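Side-chain contact in MgGH51 (Meripilus giganteus, PDB 6ZPV), which hydrolyses alpha-L-arabinofuranosidic bonds, releasing terminal arabinofuranose residues as a glycoside hydrolase of family GH51: residues 384-389 / 423-428. Numbering follows the deposited sequence.
With NAG (2-acetamido-2-deoxy-beta-D-glucopyranose), chain B; NAG (2-acetamido-2-deoxy-beta-D-glucopyranose), chain C; BMA (beta-D-mannopyranose), chain D; MAN (alpha-D-mannopyranose), chain E.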
loop_
_atom_site.group_PDB
_atom_site.type_symbol
_atom_site.label_atom_id
_atom_site.label_comp_id
_atom_site.label_asym_id
_atom_site.label_seq_id
_atom_site.Cartn_x
_atom_site.Cartn_y
_atom_site.Cartn_z
ATOM N N ASN A 384 2.532 -21.017 11.046
ATOM C CA ASN A 384 1.283 -21.213 11.803
ATOM C C ASN A 384 1.634 -21.254 13.289
ATOM O O ASN A 384 2.715 -21.813 13.696
ATOM C CB ASN A 384 0.615 -22.530 11.393
ATOM C CG ASN A 384 0.172 -22.523 9.956
ATOM O OD1 ASN A 384 -0.237 -21.493 9.421
ATOM N ND2 ASN A 384 0.210 -23.695 9.334
ATOM N N ALA A 385 0.777 -20.725 14.112
ATOM C CA ALA A 385 1.132 -20.569 15.523
ATOM C C ALA A 385 1.472 -21.908 16.141
ATOM O O ALA A 385 0.667 -22.836 16.094
ATOM C CB ALA A 385 -0.007 -19.881 16.232
ATOM N N TRP A 386 2.665 -21.988 16.711
ATOM C CA TRP A 386 3.127 -23.083 17.586
ATOM C C TRP A 386 3.443 -24.390 16.875
ATOM O O TRP A 386 3.827 -25.351 17.561
ATOM C CB TRP A 386 2.126 -23.335 18.746
ATOM C CG TRP A 386 1.813 -22.050 19.432
ATOM C CD1 TRP A 386 0.611 -21.425 19.447
ATOM C CD2 TRP A 386 2.701 -21.193 20.127
ATOM N NE1 TRP A 386 0.685 -20.192 20.061
ATOM C CE2 TRP A 386 1.961 -20.054 20.517
ATOM C CE3 TRP A 386 4.050 -21.257 20.455
ATOM C CZ2 TRP A 386 2.544 -19.002 21.197
ATOM C CZ3 TRP A 386 4.630 -20.218 21.145
ATOM C CH2 TRP A 386 3.876 -19.099 21.504
ATOM N N ASN A 387 3.342 -24.442 15.569
ATOM C CA ASN A 387 3.624 -25.674 14.802
ATOM C C ASN A 387 4.255 -25.261 13.487
ATOM O O ASN A 387 3.557 -24.828 12.570
ATOM C CB ASN A 387 2.385 -26.507 14.565
ATOM C CG ASN A 387 1.833 -27.155 15.801
ATOM O OD1 ASN A 387 2.444 -28.128 16.277
ATOM N ND2 ASN A 387 0.754 -26.617 16.357
ATOM N N PRO A 388 5.608 -25.282 13.358
ATOM C CA PRO A 388 6.530 -25.946 14.260
ATOM C C PRO A 388 6.853 -25.094 15.461
ATOM O O PRO A 388 6.666 -23.882 15.487
ATOM C CB PRO A 388 7.787 -26.067 13.378
ATOM C CG PRO A 388 7.713 -24.882 12.444
ATOM C CD PRO A 388 6.233 -24.735 12.143
ATOM N N VAL A 389 7.446 -25.737 16.441
ATOM C CA VAL A 389 7.867 -25.070 17.673
ATOM C C VAL A 389 9.177 -24.307 17.440
ATOM O O VAL A 389 10.140 -24.869 16.966
ATOM C CB VAL A 389 8.064 -26.095 18.761
ATOM C CG1 VAL A 389 8.498 -25.380 20.033
ATOM C CG2 VAL A 389 6.807 -26.954 18.936
ATOM N N THR A 423 1.753 -14.204 24.564
ATOM C CA THR A 423 1.861 -14.099 23.118
ATOM C C THR A 423 0.835 -13.093 22.606
ATOM O O THR A 423 -0.295 -13.103 23.065
ATOM C CB THR A 423 1.592 -15.449 22.434
ATOM O OG1 THR A 423 2.212 -16.496 23.144
ATOM C CG2 THR A 423 2.040 -15.408 20.995
ATOM N N THR A 424 1.216 -12.248 21.671
ATOM C CA THR A 424 0.261 -11.397 20.997
ATOM C C THR A 424 0.175 -11.791 19.519
ATOM O O THR A 424 1.091 -12.366 18.950
ATOM C CB THR A 424 0.594 -9.920 21.201
ATOM O OG1 THR A 424 1.870 -9.640 20.643
ATOM C CG2 THR A 424 0.524 -9.479 22.626
ATOM N N TYR A 425 -0.940 -11.422 18.909
ATOM C CA TYR A 425 -1.319 -11.866 17.568
ATOM C C TYR A 425 -1.597 -10.680 16.674
ATOM O O TYR A 425 -2.311 -9.728 17.087
ATOM C CB TYR A 425 -2.482 -12.847 17.641
ATOM C CG TYR A 425 -2.127 -14.114 18.380
ATOM C CD1 TYR A 425 -1.503 -15.169 17.734
ATOM C CD2 TYR A 425 -2.256 -14.239 19.756
ATOM C CE1 TYR A 425 -1.089 -16.299 18.410
ATOM C CE2 TYR A 425 -1.834 -15.365 20.473
ATOM C CZ TYR A 425 -1.244 -16.409 19.777
ATOM O OH TYR A 425 -0.830 -17.548 20.405
ATOM N N PHE A 426 -1.064 -10.747 15.483
ATOM C CA PHE A 426 -1.243 -9.723 14.432
ATOM C C PHE A 426 -2.064 -10.384 13.329
ATOM O O PHE A 426 -1.626 -11.382 12.740
ATOM C CB PHE A 426 0.144 -9.393 13.888
ATOM C CG PHE A 426 0.236 -8.479 12.695
ATOM C CD1 PHE A 426 -0.728 -7.547 12.434
ATOM C CD2 PHE A 426 1.352 -8.530 11.856
ATOM C CE1 PHE A 426 -0.603 -6.657 11.371
ATOM C CE2 PHE A 426 1.501 -7.639 10.797
ATOM C CZ PHE A 426 0.514 -6.690 10.579
ATOM N N GLU A 427 -3.278 -9.887 13.045
ATOM C CA GLU A 427 -4.064 -10.377 11.916
ATOM C C GLU A 427 -3.603 -9.580 10.690
ATOM O O GLU A 427 -4.258 -8.592 10.295
ATOM C CB GLU A 427 -5.554 -10.235 12.193
ATOM C CG GLU A 427 -6.388 -11.116 11.283
ATOM C CD GLU A 427 -6.576 -12.546 11.734
ATOM O OE1 GLU A 427 -6.166 -12.919 12.838
ATOM O OE2 GLU A 427 -7.195 -13.344 10.927
ATOM N N GLY A 428 -2.429 -9.958 10.151
ATOM C CA GLY A 428 -1.743 -9.092 9.200
ATOM C C GLY A 428 -2.317 -9.052 7.817
ATOM O O GLY A 428 -1.974 -8.164 7.025
HETATM C C1 NAG B . 0.362 -20.494 24.697
HETATM C C2 NAG B . 1.677 -21.297 24.535
HETATM C C3 NAG B . 1.687 -22.290 23.391
HETATM C C4 NAG B . 0.463 -23.118 23.232
HETATM C C5 NAG B . -0.731 -22.177 23.362
HETATM C C6 NAG B . -2.060 -22.960 23.390
HETATM C C7 NAG B . 3.455 -19.976 25.568
HETATM C C8 NAG B . 4.484 -18.851 25.399
HETATM N N2 NAG B . 2.824 -20.406 24.503
HETATM O O3 NAG B . 2.877 -23.114 23.424
HETATM O O4 NAG B . 0.308 -23.758 21.963
HETATM O O5 NAG B . -0.735 -21.452 24.566
HETATM O O6 NAG B . -2.022 -23.971 24.400
HETATM O O7 NAG B . 3.289 -20.515 26.666
HETATM C C1 NAG C . 0.680 -25.109 21.867
HETATM C C2 NAG C . 0.004 -25.721 20.648
HETATM C C3 NAG C . 0.420 -27.140 20.480
HETATM C C4 NAG C . 1.950 -27.124 20.391
HETATM C C5 NAG C . 2.611 -26.327 21.530
HETATM C C6 NAG C . 4.149 -26.172 21.387
HETATM C C7 NAG C . -2.196 -24.891 19.976
HETATM C C8 NAG C . -3.695 -24.935 20.287
HETATM N N2 NAG C . -1.454 -25.603 20.783
HETATM O O3 NAG C . -0.098 -27.613 19.227
HETATM O O4 NAG C . 2.491 -28.451 20.547
HETATM O O5 NAG C . 2.086 -25.023 21.612
HETATM O O6 NAG C . 4.834 -25.357 22.375
HETATM O O7 NAG C . -1.782 -24.176 19.084
HETATM C C1 BMA D . 2.753 -29.210 19.394
HETATM C C2 BMA D . 3.881 -30.199 19.770
HETATM C C3 BMA D . 4.122 -31.160 18.618
HETATM C C4 BMA D . 2.834 -31.877 18.204
HETATM C C5 BMA D . 1.730 -30.869 17.969
HETATM C C6 BMA D . 0.380 -31.588 17.763
HETATM O O2 BMA D . 3.585 -30.941 20.976
HETATM O O3 BMA D . 5.094 -32.152 19.003
HETATM O O4 BMA D . 3.010 -32.706 17.069
HETATM O O5 BMA D . 1.568 -30.018 19.110
HETATM O O6 BMA D . -0.529 -30.606 17.211
HETATM C C1 MAN E . 6.379 -31.919 18.444
HETATM C C2 MAN E . 7.182 -33.200 18.579
HETATM C C3 MAN E . 7.536 -33.543 20.057
HETATM C C4 MAN E . 8.177 -32.348 20.705
HETATM C C5 MAN E . 7.295 -31.092 20.570
HETATM C C6 MAN E . 7.954 -29.849 21.246
HETATM O O2 MAN E . 8.416 -33.072 17.817
HETATM O O3 MAN E . 8.465 -34.602 20.075
HETATM O O4 MAN E . 8.445 -32.638 22.081
HETATM O O5 MAN E . 7.021 -30.883 19.175
HETATM O O6 MAN E . 9.115 -29.473 20.452
#
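W386 lays its indole across the first sugar of an N-glycan, NAG of chain B, whose C3 stands 3.6 Å above the ring plane and over its centre, a CH-pi stack of the kind common between tryptophan and pyranoses. With CG anti to the carbonyl carbon (chi1 -51°), the indole swings under this sugar and turns its NE1 to Y425. While that face serves the sugar, the ring edge serves the protein. NE1 of W386 donates to OH of Y425 at 3.1 Å, with an N-H...O angle of 153° and the hydroxyl only 10° out of the indole plane. A tyrosine suits this place because its long side chain, running at about a right angle to that of W386, carries the acceptor out from the strand. At the benzo edge, OG1 of T423 lies 3.2 Å from CZ2 of W386; T423 is the sequon hydroxyl, hydrogen-bonded to OD1 of N421, consistent with glycan attachment at N421. A385 is small enough to let its CB meet the Y425 ring edge, 4.3 Å from CE1. The backbone places CB of W386 3.3 Å from O5 of the second NAG, chain C, whose O3 accepts a nearly straight bond from ND2 of N387. An alanine in place of W386 would probably strip the first NAG of its aromatic platform and leave the Y425 hydroxyl without this donor. In the (beta/alpha)8 barrel expected of GH51, the loop after strand 378-381 packs against the start of strand 424-432 beside the glycan; strand 396-403 runs between these strands, its Y397 meeting W386 edge-to-face.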